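Local structure of cysteine protease-like VirA (Shigella flexneri, 3EB8) at residues Ile124-Tyr129 with Ile242-Val247; Thr323-His328 with Glu345-Ser350; Pro84-Leu89 with Cys119-Ile124; Gly317-Glu322 with Val349-Ile354. The protein is a secreted virulence effector that supports bacterial entry into epithelial cells and later cell-to-cell spreading, although a protease activity implied by its name is in doubt. All coordinates share one frame; numbering follows the deposited sequence.

Contact 1. Residues Ile124-Tyr129 with Ile242-Val247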
loop_
_atom_site.group_PDB
_atom_site.type_symbol
_atom_site.label_atom_id
_atom_site.label_comp_id
_atom_site.label_asym_id
_atom_site.label_seq_id
_atom_site.Cartn_x
_atom_site.Cartn_y
_atom_site.Cartn_z
ATOM N N ILE A 124 -11.006 -0.829 -6.622
ATOM C CA ILE A 124 -12.299 -0.171 -6.674
ATOM C C ILE A 124 -12.345 0.652 -7.954
ATOM O O ILE A 124 -11.563 1.587 -8.117
ATOM C CB ILE A 124 -12.480 0.776 -5.465
ATOM C CG1 ILE A 124 -12.210 0.029 -4.151
ATOM C CG2 ILE A 124 -13.850 1.390 -5.460
ATOM C CD1 ILE A 124 -12.925 -1.303 -4.059
ATOM N N PRO A 125 -13.230 0.292 -8.891
ATOM C CA PRO A 125 -13.286 1.027 -10.161
ATOM C C PRO A 125 -13.609 2.512 -9.965
ATOM O O PRO A 125 -14.587 2.861 -9.296
ATOM C CB PRO A 125 -14.419 0.330 -10.927
ATOM C CG PRO A 125 -14.509 -1.029 -10.326
ATOM C CD PRO A 125 -14.165 -0.845 -8.867
ATOM N N ASN A 126 -12.774 3.366 -10.552
ATOM C CA ASN A 126 -12.897 4.814 -10.425
ATOM C C ASN A 126 -13.222 5.488 -11.749
ATOM O O ASN A 126 -12.374 6.182 -12.319
ATOM C CB ASN A 126 -11.594 5.414 -9.876
ATOM C CG ASN A 126 -11.431 5.204 -8.377
ATOM O OD1 ASN A 126 -12.415 5.031 -7.654
ATOM N ND2 ASN A 126 -10.180 5.228 -7.902
ATOM N N ASP A 127 -14.441 5.286 -12.235
ATOM C CA ASP A 127 -14.894 5.925 -13.468
ATOM C C ASP A 127 -15.409 7.315 -13.127
ATOM O O ASP A 127 -15.242 8.267 -13.893
ATOM C CB ASP A 127 -16.024 5.116 -14.103
ATOM C CG ASP A 127 -16.020 3.674 -13.659
ATOM O OD1 ASP A 127 -14.922 3.086 -13.585
ATOM O OD2 ASP A 127 -17.110 3.133 -13.373
ATOM N N ASP A 128 -16.048 7.413 -11.969
ATOM C CA ASP A 128 -16.565 8.676 -11.482
ATOM C C ASP A 128 -15.593 9.270 -10.472
ATOM O O ASP A 128 -15.950 9.486 -9.311
ATOM C CB ASP A 128 -17.934 8.464 -10.836
ATOM C CG ASP A 128 -17.987 7.204 -9.977
ATOM O OD1 ASP A 128 -18.745 6.275 -10.341
ATOM O OD2 ASP A 128 -17.266 7.138 -8.951
ATOM N N TYR A 129 -14.365 9.525 -10.919
ATOM C CA TYR A 129 -13.328 10.066 -10.045
ATOM C C TYR A 129 -13.562 11.547 -9.804
ATOM O O TYR A 129 -14.091 12.248 -10.657
ATOM C CB TYR A 129 -11.938 9.835 -10.639
ATOM C CG TYR A 129 -11.793 10.425 -12.004
ATOM C CD1 TYR A 129 -11.453 11.767 -12.173
ATOM C CD2 TYR A 129 -12.023 9.656 -13.141
ATOM C CE1 TYR A 129 -11.332 12.326 -13.442
ATOM C CE2 TYR A 129 -11.904 10.205 -14.416
ATOM C CZ TYR A 129 -11.561 11.536 -14.554
ATOM O OH TYR A 129 -11.445 12.078 -15.808
ATOM N N ILE A 242 -9.502 8.905 -0.994
ATOM C CA ILE A 242 -10.871 9.235 -1.368
ATOM C C ILE A 242 -10.880 9.766 -2.797
ATOM O O ILE A 242 -10.719 10.957 -3.007
ATOM C CB ILE A 242 -11.499 10.262 -0.412
ATOM C CG1 ILE A 242 -11.293 9.837 1.035
ATOM C CG2 ILE A 242 -12.984 10.396 -0.686
ATOM C CD1 ILE A 242 -11.965 8.547 1.367
ATOM N N THR A 243 -11.050 8.885 -3.780
ATOM C CA THR A 243 -10.911 9.296 -5.169
ATOM C C THR A 243 -12.221 9.277 -5.934
ATOM O O THR A 243 -12.269 9.703 -7.085
ATOM C CB THR A 243 -9.878 8.428 -5.938
ATOM O OG1 THR A 243 -10.280 7.057 -5.903
ATOM C CG2 THR A 243 -8.491 8.572 -5.332
ATOM N N SER A 244 -13.283 8.779 -5.310
ATOM C CA SER A 244 -14.552 8.674 -6.015
ATOM C C SER A 244 -15.697 8.290 -5.102
ATOM O O SER A 244 -15.488 7.802 -3.989
ATOM C CB SER A 244 -14.444 7.635 -7.130
ATOM O OG SER A 244 -14.388 6.334 -6.582
ATOM N N SER A 245 -16.910 8.497 -5.602
ATOM C CA SER A 245 -18.125 8.061 -4.934
ATOM C C SER A 245 -18.072 6.554 -4.701
ATOM O O SER A 245 -18.566 6.062 -3.683
ATOM C CB SER A 245 -19.334 8.409 -5.796
ATOM O OG SER A 245 -19.167 9.687 -6.371
ATOM N N SER A 246 -17.461 5.833 -5.645
ATOM C CA SER A 246 -17.369 4.373 -5.579
ATOM C C SER A 246 -16.523 3.921 -4.403
ATOM O O SER A 246 -16.872 2.969 -3.710
ATOM C CB SER A 246 -16.808 3.801 -6.877
ATOM O OG SER A 246 -17.506 4.324 -7.985
ATOM N N VAL A 247 -15.404 4.602 -4.185
ATOM C CA VAL A 247 -14.562 4.319 -3.028
ATOM C C VAL A 247 -15.308 4.688 -1.748
ATOM O O VAL A 247 -15.309 3.934 -0.767
ATOM C CB VAL A 247 -13.237 5.113 -3.089
ATOM C CG1 VAL A 247 -12.536 5.105 -1.741
ATOM C CG2 VAL A 247 -12.318 4.540 -4.160
#
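Polar contacts gather round S244, the N-cap residue of helix 245-265. Its OG stands between the backbone N and the carbonyl carbon (chi1 72°). There it accepts the helix N-H of V247, with V247 N 3.1 Å from S244 OG and an angle of 162° at the hydrogen. The same hydroxyl donates a hydrogen bond to the loop, S244 OG to N126 OD1 being 2.6 Å. It approaches from above the amide plane, 37° out of it. The other arm of this amide faces T243, whose side chain crosses that of N126 at about a right angle. N126 ND2 lies 2.7 Å from T243 OG1.

A second link uses the first turn of the helix. S246 OG donates to D128 OD2 at 3.0 Å, on the syn lone pair of the carboxylate. A CA-H...O contact follows, with Y129 CA 3.2 Å from T243 O.

Apolar packing closes the other end. I124 CG2 meets V247 CG2 at 3.7 Å, and the two side chains cross nearly at right angles. Both lean on strand 348-356.

The loop thus seats the start of a helix that lies in the tubulin-binding region. N126 OD1 fixes the rotation of the capping hydroxyl, whose other bond comes from V247 N. The D128 carboxylate, close to the helix N-terminus, is probably stabilised in its charged form.

Contact 2. Residues Thr323-His328 with Glu345-Ser350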
loop_
_atom_site.group_PDB
_atom_site.type_symbol
_atom_site.label_atom_id
_atom_site.label_comp_id
_atom_site.label_asym_id
_atom_site.label_seq_id
_atom_site.Cartn_x
_atom_site.Cartn_y
_atom_site.Cartn_z
ATOM N N THR A 323 -3.259 2.783 -1.887
ATOM C CA THR A 323 -3.269 3.687 -3.017
ATOM C C THR A 323 -1.906 3.694 -3.677
ATOM O O THR A 323 -0.886 3.845 -3.005
ATOM C CB THR A 323 -3.565 5.107 -2.596
ATOM O OG1 THR A 323 -4.648 5.106 -1.662
ATOM C CG2 THR A 323 -3.908 5.970 -3.824
ATOM N N SER A 324 -1.901 3.534 -4.997
ATOM C CA SER A 324 -0.689 3.593 -5.790
ATOM C C SER A 324 -0.802 4.681 -6.867
ATOM O O SER A 324 -1.886 4.924 -7.410
ATOM C CB SER A 324 -0.456 2.256 -6.469
ATOM O OG SER A 324 -1.481 2.046 -7.415
ATOM N N TYR A 325 0.336 5.289 -7.190
ATOM C CA TYR A 325 0.417 6.354 -8.162
ATOM C C TYR A 325 1.866 6.658 -8.556
ATOM O O TYR A 325 2.825 6.229 -7.893
ATOM C CB TYR A 325 -0.207 7.619 -7.597
ATOM C CG TYR A 325 0.316 7.980 -6.240
ATOM C CD1 TYR A 325 1.370 8.849 -6.085
ATOM C CD2 TYR A 325 -0.250 7.440 -5.105
ATOM C CE1 TYR A 325 1.835 9.176 -4.827
ATOM C CE2 TYR A 325 0.207 7.749 -3.851
ATOM C CZ TYR A 325 1.241 8.614 -3.706
ATOM O OH TYR A 325 1.672 8.921 -2.434
ATOM N N LEU A 326 1.998 7.439 -9.625
ATOM C CA LEU A 326 3.278 7.916 -10.127
ATOM C C LEU A 326 3.494 9.374 -9.724
ATOM O O LEU A 326 2.589 10.200 -9.838
ATOM C CB LEU A 326 3.246 7.858 -11.650
ATOM C CG LEU A 326 4.362 7.165 -12.405
ATOM C CD1 LEU A 326 4.422 5.696 -12.004
ATOM C CD2 LEU A 326 4.073 7.304 -13.884
ATOM N N VAL A 327 4.696 9.693 -9.269
ATOM C CA VAL A 327 5.082 11.079 -9.063
ATOM C C VAL A 327 6.148 11.470 -10.079
ATOM O O VAL A 327 7.257 10.918 -10.063
ATOM C CB VAL A 327 5.650 11.313 -7.657
ATOM C CG1 VAL A 327 5.967 12.801 -7.483
ATOM C CG2 VAL A 327 4.678 10.813 -6.592
ATOM N N HIS A 328 5.810 12.419 -10.956
ATOM C CA HIS A 328 6.688 12.835 -12.051
ATOM C C HIS A 328 7.943 13.587 -11.558
ATOM O O HIS A 328 7.958 14.175 -10.474
ATOM C CB HIS A 328 5.898 13.660 -13.097
ATOM C CG HIS A 328 5.703 15.101 -12.726
ATOM N ND1 HIS A 328 4.509 15.595 -12.238
ATOM C CD2 HIS A 328 6.556 16.154 -12.760
ATOM C CE1 HIS A 328 4.635 16.887 -11.984
ATOM N NE2 HIS A 328 5.869 17.250 -12.288
ATOM N N GLU A 345 -7.766 10.894 -10.455
ATOM C CA GLU A 345 -7.783 10.052 -11.644
ATOM C C GLU A 345 -6.512 9.232 -11.837
ATOM O O GLU A 345 -6.543 8.179 -12.457
ATOM C CB GLU A 345 -8.048 10.894 -12.899
ATOM C CG GLU A 345 -7.399 12.271 -12.862
ATOM C CD GLU A 345 -8.009 13.250 -13.863
ATOM O OE1 GLU A 345 -7.862 13.025 -15.087
ATOM O OE2 GLU A 345 -8.625 14.251 -13.422
ATOM N N SER A 346 -5.384 9.710 -11.332
ATOM C CA SER A 346 -4.155 8.929 -11.484
ATOM C C SER A 346 -3.789 8.069 -10.275
ATOM O O SER A 346 -2.744 7.411 -10.272
ATOM C CB SER A 346 -2.979 9.810 -11.910
ATOM O OG SER A 346 -3.136 11.124 -11.424
ATOM N N ARG A 347 -4.648 8.059 -9.260
ATOM C CA ARG A 347 -4.427 7.176 -8.117
ATOM C C ARG A 347 -5.283 5.943 -8.272
ATOM O O ARG A 347 -6.457 6.043 -8.615
ATOM C CB ARG A 347 -4.781 7.835 -6.785
ATOM C CG ARG A 347 -4.130 9.146 -6.502
ATOM C CD ARG A 347 -4.760 9.752 -5.296
ATOM N NE ARG A 347 -4.760 11.190 -5.416
ATOM C CZ ARG A 347 -5.556 12.001 -4.733
ATOM N NH1 ARG A 347 -6.422 11.514 -3.853
ATOM N NH2 ARG A 347 -5.476 13.308 -4.929
ATOM N N GLN A 348 -4.697 4.782 -8.032
ATOM C CA GLN A 348 -5.485 3.566 -7.974
ATOM C C GLN A 348 -5.656 3.098 -6.536
ATOM O O GLN A 348 -4.692 3.012 -5.761
ATOM C CB GLN A 348 -4.864 2.470 -8.808
ATOM C CG GLN A 348 -5.749 1.266 -8.950
ATOM C CD GLN A 348 -5.103 0.223 -9.823
ATOM O OE1 GLN A 348 -4.199 -0.497 -9.379
ATOM N NE2 GLN A 348 -5.546 0.142 -11.088
ATOM N N VAL A 349 -6.898 2.799 -6.200
ATOM C CA VAL A 349 -7.273 2.468 -4.837
ATOM C C VAL A 349 -7.780 1.040 -4.793
ATOM O O VAL A 349 -8.535 0.611 -5.676
ATOM C CB VAL A 349 -8.331 3.466 -4.310
ATOM C CG1 VAL A 349 -8.906 3.013 -2.980
ATOM C CG2 VAL A 349 -7.706 4.846 -4.183
ATOM N N SER A 350 -7.333 0.295 -3.784
ATOM C CA SER A 350 -7.715 -1.106 -3.638
ATOM C C SER A 350 -7.942 -1.436 -2.169
ATOM O O SER A 350 -7.397 -0.767 -1.305
ATOM C CB SER A 350 -6.631 -2.004 -4.204
ATOM O OG SER A 350 -5.423 -1.803 -3.493
#
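Two backbone hydrogen bonds join S324 and Q348, the hydrogen-bonded pair of this antiparallel contact. S324 N gives to Q348 O at 2.9 Å, in the carbonyl plane. Q348 N gives to S324 O, also at 2.9 Å and nearly straight (170°), almost along the C=O axis. Q348 O takes a further bond from Q86 NE2, so this carbonyl is gripped by two N-H groups.

CA-H...O contacts flank the pair. T323 CA lies 3.2 Å from Q348 O, and R347 CA approaches S324 O. The S324 hydroxyl rests against the Q348 side chain, with OG of S324 3.7 Å from CB of Q348. Its polar partner is Q86 OE1.

On the opposite face T323 packs between R347 and V349, with all three side chains pointing the same way. T323 CG2, anti to the backbone N, touches R347 CB at 3.6 Å and lies 4.0 Å from V349 CG2. The R347 chain runs on past this methyl and bends at chi3 (-147°). Its guanidinium then bonds L240 O and I342 O. Y325 meets the partner segment with its CB, which is 3.7 Å from S346 O. Its ring end leads away, and its hydroxyl bonds S234.

The axes of segments 323-327 and 348-350 come within 4.9 Å, and their N-to-C directions are 163° apart. This is regular antiparallel pairing of strands 315-327 and 348-356 inside a mixed sheet. The chain link between them carries helix 335-341, so they do not form a tight hairpin.

Contact 3. Residues Pro84-Leu89 with Cys119-Ile124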
loop_
_atom_site.group_PDB
_atom_site.type_symbol
_atom_site.label_atom_id
_atom_site.label_comp_id
_atom_site.label_asym_id
_atom_site.label_seq_id
_atom_site.Cartn_x
_atom_site.Cartn_y
_atom_site.Cartn_z
ATOM N N PRO A 84 1.307 -9.027 -3.005
ATOM C CA PRO A 84 0.669 -7.777 -2.585
ATOM C C PRO A 84 0.562 -6.801 -3.762
ATOM O O PRO A 84 1.300 -5.822 -3.822
ATOM C CB PRO A 84 1.658 -7.218 -1.560
ATOM C CG PRO A 84 3.002 -7.769 -2.027
ATOM C CD PRO A 84 2.640 -9.186 -2.391
ATOM N N LYS A 85 -0.353 -7.074 -4.688
ATOM C CA LYS A 85 -0.582 -6.190 -5.830
ATOM C C LYS A 85 -2.061 -5.877 -5.912
ATOM O O LYS A 85 -2.881 -6.537 -5.274
ATOM C CB LYS A 85 -0.108 -6.838 -7.131
ATOM C CG LYS A 85 1.358 -7.194 -7.109
ATOM C CD LYS A 85 1.816 -7.800 -8.409
ATOM C CE LYS A 85 3.299 -8.093 -8.349
ATOM N NZ LYS A 85 3.755 -8.945 -9.483
ATOM N N GLN A 86 -2.400 -4.862 -6.683
ATOM C CA GLN A 86 -3.789 -4.471 -6.852
ATOM C C GLN A 86 -4.398 -5.198 -8.051
ATOM O O GLN A 86 -4.038 -4.944 -9.196
ATOM C CB GLN A 86 -3.899 -2.950 -6.999
ATOM C CG GLN A 86 -3.255 -2.164 -5.860
ATOM C CD GLN A 86 -3.351 -0.659 -6.071
ATOM O OE1 GLN A 86 -2.817 -0.121 -7.046
ATOM N NE2 GLN A 86 -4.055 0.023 -5.175
ATOM N N PHE A 87 -5.308 -6.119 -7.774
ATOM C CA PHE A 87 -5.984 -6.858 -8.827
ATOM C C PHE A 87 -7.438 -6.423 -8.961
ATOM O O PHE A 87 -8.072 -5.998 -7.997
ATOM C CB PHE A 87 -5.936 -8.365 -8.568
ATOM C CG PHE A 87 -4.557 -8.939 -8.597
ATOM C CD1 PHE A 87 -3.809 -9.043 -7.436
ATOM C CD2 PHE A 87 -4.004 -9.381 -9.789
ATOM C CE1 PHE A 87 -2.530 -9.574 -7.468
ATOM C CE2 PHE A 87 -2.716 -9.914 -9.828
ATOM C CZ PHE A 87 -1.982 -10.013 -8.670
ATOM N N ASN A 88 -7.965 -6.550 -10.168
ATOM C CA ASN A 88 -9.378 -6.347 -10.353
ATOM C C ASN A 88 -10.148 -7.601 -9.952
ATOM O O ASN A 88 -10.445 -8.446 -10.789
ATOM C CB ASN A 88 -9.695 -5.931 -11.786
ATOM C CG ASN A 88 -10.902 -5.046 -11.853
ATOM O OD1 ASN A 88 -11.971 -5.468 -12.292
ATOM N ND2 ASN A 88 -10.757 -3.814 -11.371
ATOM N N LEU A 89 -10.451 -7.725 -8.660
ATOM C CA LEU A 89 -11.181 -8.883 -8.158
ATOM C C LEU A 89 -12.692 -8.635 -8.135
ATOM O O LEU A 89 -13.476 -9.570 -8.009
ATOM C CB LEU A 89 -10.679 -9.286 -6.773
ATOM C CG LEU A 89 -9.169 -9.446 -6.663
ATOM C CD1 LEU A 89 -8.776 -9.746 -5.239
ATOM C CD2 LEU A 89 -8.676 -10.527 -7.602
ATOM N N CYS A 119 -0.661 -9.047 1.578
ATOM C CA CYS A 119 -1.776 -9.592 0.803
ATOM C C CYS A 119 -2.147 -8.726 -0.404
ATOM O O CYS A 119 -1.947 -7.509 -0.387
ATOM C CB CYS A 119 -3.010 -9.869 1.685
ATOM S SG CYS A 119 -4.003 -8.435 2.105
ATOM N N CYS A 120 -2.657 -9.360 -1.456
ATOM C CA CYS A 120 -3.123 -8.633 -2.629
ATOM C C CYS A 120 -4.388 -7.893 -2.241
ATOM O O CYS A 120 -4.938 -8.153 -1.182
ATOM C CB CYS A 120 -3.416 -9.594 -3.785
ATOM S SG CYS A 120 -4.840 -10.723 -3.529
ATOM N N THR A 121 -4.847 -6.980 -3.082
ATOM C CA THR A 121 -6.084 -6.247 -2.799
ATOM C C THR A 121 -6.921 -6.144 -4.073
ATOM O O THR A 121 -6.429 -6.459 -5.159
ATOM C CB THR A 121 -5.774 -4.844 -2.279
ATOM O OG1 THR A 121 -4.827 -4.226 -3.163
ATOM C CG2 THR A 121 -5.177 -4.908 -0.862
ATOM N N SER A 122 -8.173 -5.708 -3.943
ATOM C CA SER A 122 -9.084 -5.595 -5.087
ATOM C C SER A 122 -9.357 -4.139 -5.466
ATOM O O SER A 122 -9.743 -3.324 -4.625
ATOM C CB SER A 122 -10.407 -6.311 -4.792
ATOM O OG SER A 122 -11.322 -6.185 -5.869
ATOM N N ILE A 123 -9.163 -3.819 -6.738
ATOM C CA ILE A 123 -9.296 -2.454 -7.209
ATOM C C ILE A 123 -10.761 -2.009 -7.185
ATOM O O ILE A 123 -11.639 -2.728 -7.652
ATOM C CB ILE A 123 -8.728 -2.324 -8.636
ATOM C CG1 ILE A 123 -7.222 -2.562 -8.623
ATOM C CG2 ILE A 123 -9.066 -0.968 -9.260
ATOM C CD1 ILE A 123 -6.655 -2.917 -9.983
ATOM N N ILE A 124 -11.006 -0.829 -6.622
ATOM C CA ILE A 124 -12.299 -0.171 -6.674
ATOM C C ILE A 124 -12.345 0.652 -7.954
ATOM O O ILE A 124 -11.563 1.587 -8.117
ATOM C CB ILE A 124 -12.480 0.776 -5.465
ATOM C CG1 ILE A 124 -12.210 0.029 -4.151
ATOM C CG2 ILE A 124 -13.850 1.390 -5.460
ATOM C CD1 ILE A 124 -12.925 -1.303 -4.059
#
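The tight part is a short parallel strand pair, Q86 with T121 and F87 with S122. Three backbone bonds zip it. T121 N reaches K85 O at 3.0 Å, and F87 N reaches T121 O at 2.9 Å. I123 N gives the shortest, 2.7 Å to F87 O, arriving 31° above the carbonyl plane.

Side chains fill both faces. The F87 ring meets C120 with its edge, F87 CD1 to C120 CB being 3.7 Å. C120 SG stands obliquely beside that ring, 5.5 Å from the F87 centroid. L89 CB abuts S122 OG at 3.3 Å, and L89 N makes a weak bond to the same hydroxyl. On the other face I123 folds back over the partner strand, so that its CD1 is 3.4 Å from Q86 O. Q86 and T121 lie there side by side.

The ends are looser and more open to solvent. P84 reaches the partner mainly through a CA-H...O contact to the C119 carbonyl. At the far end N88 centres an inverse gamma turn. Its exposed amide crosses I123 at about a right angle, with N88 ND2 3.7 Å from I123 CB.

Around the pair, strand 121-123 pairs antiparallel with strand 348-356, S122 bonding F351 through the backbone and I124 bonding V349. Q86 sends its amide to S324 and S350. F87 and L89 pack instead on F36 of strand 35-41, so this pair joins the mixed sheet to the separate antiparallel sheet.

Contact 4. Residues Gly317-Glu322 with Val349-Ile354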
loop_
_atom_site.group_PDB
_atom_site.type_symbol
_atom_site.label_atom_id
_atom_site.label_comp_id
_atom_site.label_asym_id
_atom_site.label_seq_id
_atom_site.Cartn_x
_atom_site.Cartn_y
_atom_site.Cartn_z
ATOM N N GLY A 317 -9.235 -7.490 13.210
ATOM C CA GLY A 317 -8.606 -7.625 11.908
ATOM C C GLY A 317 -8.180 -6.278 11.371
ATOM O O GLY A 317 -8.150 -5.290 12.102
ATOM N N ILE A 318 -7.858 -6.237 10.084
ATOM C CA ILE A 318 -7.400 -5.017 9.433
ATOM C C ILE A 318 -8.095 -4.826 8.088
ATOM O O ILE A 318 -8.350 -5.787 7.370
ATOM C CB ILE A 318 -5.872 -5.043 9.193
ATOM C CG1 ILE A 318 -5.104 -4.789 10.490
ATOM C CG2 ILE A 318 -5.477 -4.005 8.158
ATOM C CD1 ILE A 318 -3.643 -5.238 10.436
ATOM N N ASN A 319 -8.422 -3.582 7.760
ATOM C CA ASN A 319 -8.867 -3.240 6.422
ATOM C C ASN A 319 -7.717 -2.555 5.702
ATOM O O ASN A 319 -7.437 -1.379 5.933
ATOM C CB ASN A 319 -10.096 -2.337 6.492
ATOM C CG ASN A 319 -10.532 -1.810 5.122
ATOM O OD1 ASN A 319 -10.244 -2.406 4.080
ATOM N ND2 ASN A 319 -11.238 -0.680 5.130
ATOM N N LYS A 320 -7.022 -3.307 4.857
ATOM C CA LYS A 320 -5.962 -2.729 4.058
ATOM C C LYS A 320 -6.535 -1.869 2.929
ATOM O O LYS A 320 -7.281 -2.344 2.075
ATOM C CB LYS A 320 -5.064 -3.814 3.493
ATOM C CG LYS A 320 -3.878 -3.300 2.707
ATOM C CD LYS A 320 -3.105 -4.486 2.199
ATOM C CE LYS A 320 -1.918 -4.104 1.372
ATOM N NZ LYS A 320 -1.070 -5.334 1.184
ATOM N N ILE A 321 -6.195 -0.591 2.941
ATOM C CA ILE A 321 -6.575 0.294 1.864
ATOM C C ILE A 321 -5.285 0.757 1.252
ATOM O O ILE A 321 -4.502 1.432 1.910
ATOM C CB ILE A 321 -7.344 1.517 2.388
ATOM C CG1 ILE A 321 -8.582 1.077 3.157
ATOM C CG2 ILE A 321 -7.718 2.442 1.259
ATOM C CD1 ILE A 321 -9.376 2.229 3.696
ATOM N N GLU A 322 -5.043 0.378 0.007
ATOM C CA GLU A 322 -3.824 0.760 -0.668
ATOM C C GLU A 322 -4.081 1.738 -1.815
ATOM O O GLU A 322 -5.009 1.553 -2.612
ATOM C CB GLU A 322 -3.121 -0.481 -1.200
ATOM C CG GLU A 322 -2.017 -0.215 -2.199
ATOM C CD GLU A 322 -1.338 -1.499 -2.623
ATOM O OE1 GLU A 322 -1.842 -2.580 -2.264
ATOM O OE2 GLU A 322 -0.297 -1.447 -3.303
ATOM N N VAL A 349 -6.898 2.799 -6.200
ATOM C CA VAL A 349 -7.273 2.468 -4.837
ATOM C C VAL A 349 -7.780 1.040 -4.793
ATOM O O VAL A 349 -8.535 0.611 -5.676
ATOM C CB VAL A 349 -8.331 3.466 -4.310
ATOM C CG1 VAL A 349 -8.906 3.013 -2.980
ATOM C CG2 VAL A 349 -7.706 4.846 -4.183
ATOM N N SER A 350 -7.333 0.295 -3.784
ATOM C CA SER A 350 -7.715 -1.106 -3.638
ATOM C C SER A 350 -7.942 -1.436 -2.169
ATOM O O SER A 350 -7.397 -0.767 -1.305
ATOM C CB SER A 350 -6.631 -2.004 -4.204
ATOM O OG SER A 350 -5.423 -1.803 -3.493
ATOM N N PHE A 351 -8.737 -2.473 -1.901
ATOM C CA PHE A 351 -9.113 -2.858 -0.543
ATOM C C PHE A 351 -8.869 -4.332 -0.266
ATOM O O PHE A 351 -8.963 -5.161 -1.155
ATOM C CB PHE A 351 -10.602 -2.623 -0.311
ATOM C CG PHE A 351 -10.953 -1.226 0.044
ATOM C CD1 PHE A 351 -10.765 -0.196 -0.868
ATOM C CD2 PHE A 351 -11.512 -0.934 1.281
ATOM C CE1 PHE A 351 -11.103 1.096 -0.548
ATOM C CE2 PHE A 351 -11.866 0.365 1.607
ATOM C CZ PHE A 351 -11.663 1.383 0.693
ATOM N N ALA A 352 -8.609 -4.654 0.989
ATOM C CA ALA A 352 -8.730 -6.019 1.449
ATOM C C ALA A 352 -9.066 -6.038 2.933
ATOM O O ALA A 352 -8.706 -5.131 3.685
ATOM C CB ALA A 352 -7.438 -6.834 1.169
ATOM N N ILE A 353 -9.764 -7.085 3.346
ATOM C CA ILE A 353 -9.961 -7.356 4.750
ATOM C C ILE A 353 -9.089 -8.539 5.166
ATOM O O ILE A 353 -9.029 -9.565 4.480
ATOM C CB ILE A 353 -11.444 -7.599 5.084
ATOM C CG1 ILE A 353 -12.223 -6.284 4.976
ATOM C CG2 ILE A 353 -11.604 -8.115 6.502
ATOM C CD1 ILE A 353 -13.715 -6.449 5.160
ATOM N N ILE A 354 -8.391 -8.361 6.281
ATOM C CA ILE A 354 -7.549 -9.393 6.860
ATOM C C ILE A 354 -8.133 -9.744 8.226
ATOM O O ILE A 354 -8.288 -8.876 9.087
ATOM C CB ILE A 354 -6.084 -8.930 6.980
ATOM C CG1 ILE A 354 -5.475 -8.698 5.586
ATOM C CG2 ILE A 354 -5.264 -9.938 7.749
ATOM C CD1 ILE A 354 -5.825 -7.359 4.959
#
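I321 lies over one face of the F351 ring. Its CG1, anti to the carbonyl carbon (chi1 -58°), is 4.0 Å from the F351 ring centroid and only 24° off the normal. This is a CH-pi contact, set toward the rim, with I321 CG1 3.7 Å from F351 CE2. The side chains come from adjacent strands, as a non-hydrogen-bonded pair, and point the same way. The N319 amide crosses the F351 ring obliquely, the planes 34° apart. Y251 and I254 of helix 245-265 cover this group.

The other face carries I318, K320, E322, S350, A352 and I354. K320 CB touches I354 CD1 at 3.9 Å. The rest of K320 is fully extended and leads away, placing NZ on the carbonyls of A116 and C119 at the end of helix 110-118. There its charge probably favours the helix C-terminus. E322 CB lies 3.5 Å from S350 OG. E322 OE2 bonds S303, and S350 OG bonds T121.

Six backbone bonds join three pairs, I318-I354, K320-A352 and E322-S350. K320 N to A352 O is short at 2.7 Å but bent, hence weak. CA-H...O contacts fill the positions between.

All twelve residues are buried. The pair is a core antiparallel segment of the mixed sheet. Helix 245-265 packs on one face and helix 110-118 on the other, so the strand pair is the middle layer between two helices.

Strand 348-356 ties all four contacts together. Contacts 2 and 4 are successive parts of its pairing with strand 315-327, share V349 and S350, and have centres about 16 Å apart. Contact 3 borders contact 4, centres about 9 Å apart. S350 OG and T121 OG1 are 2.5 Å apart, and C119 O is 2.8 Å from K320 NZ. Contact 3 also reaches contact 2, with S324 OG 2.6 Å from Q86 OE1. Contact 1 starts where contact 3 ends, at I124, whose N lies 3.0 Å from V349 O. I124 CG1 also packs 3.6 Å from F351 CD1. No ligand or active site is defined among these contacts.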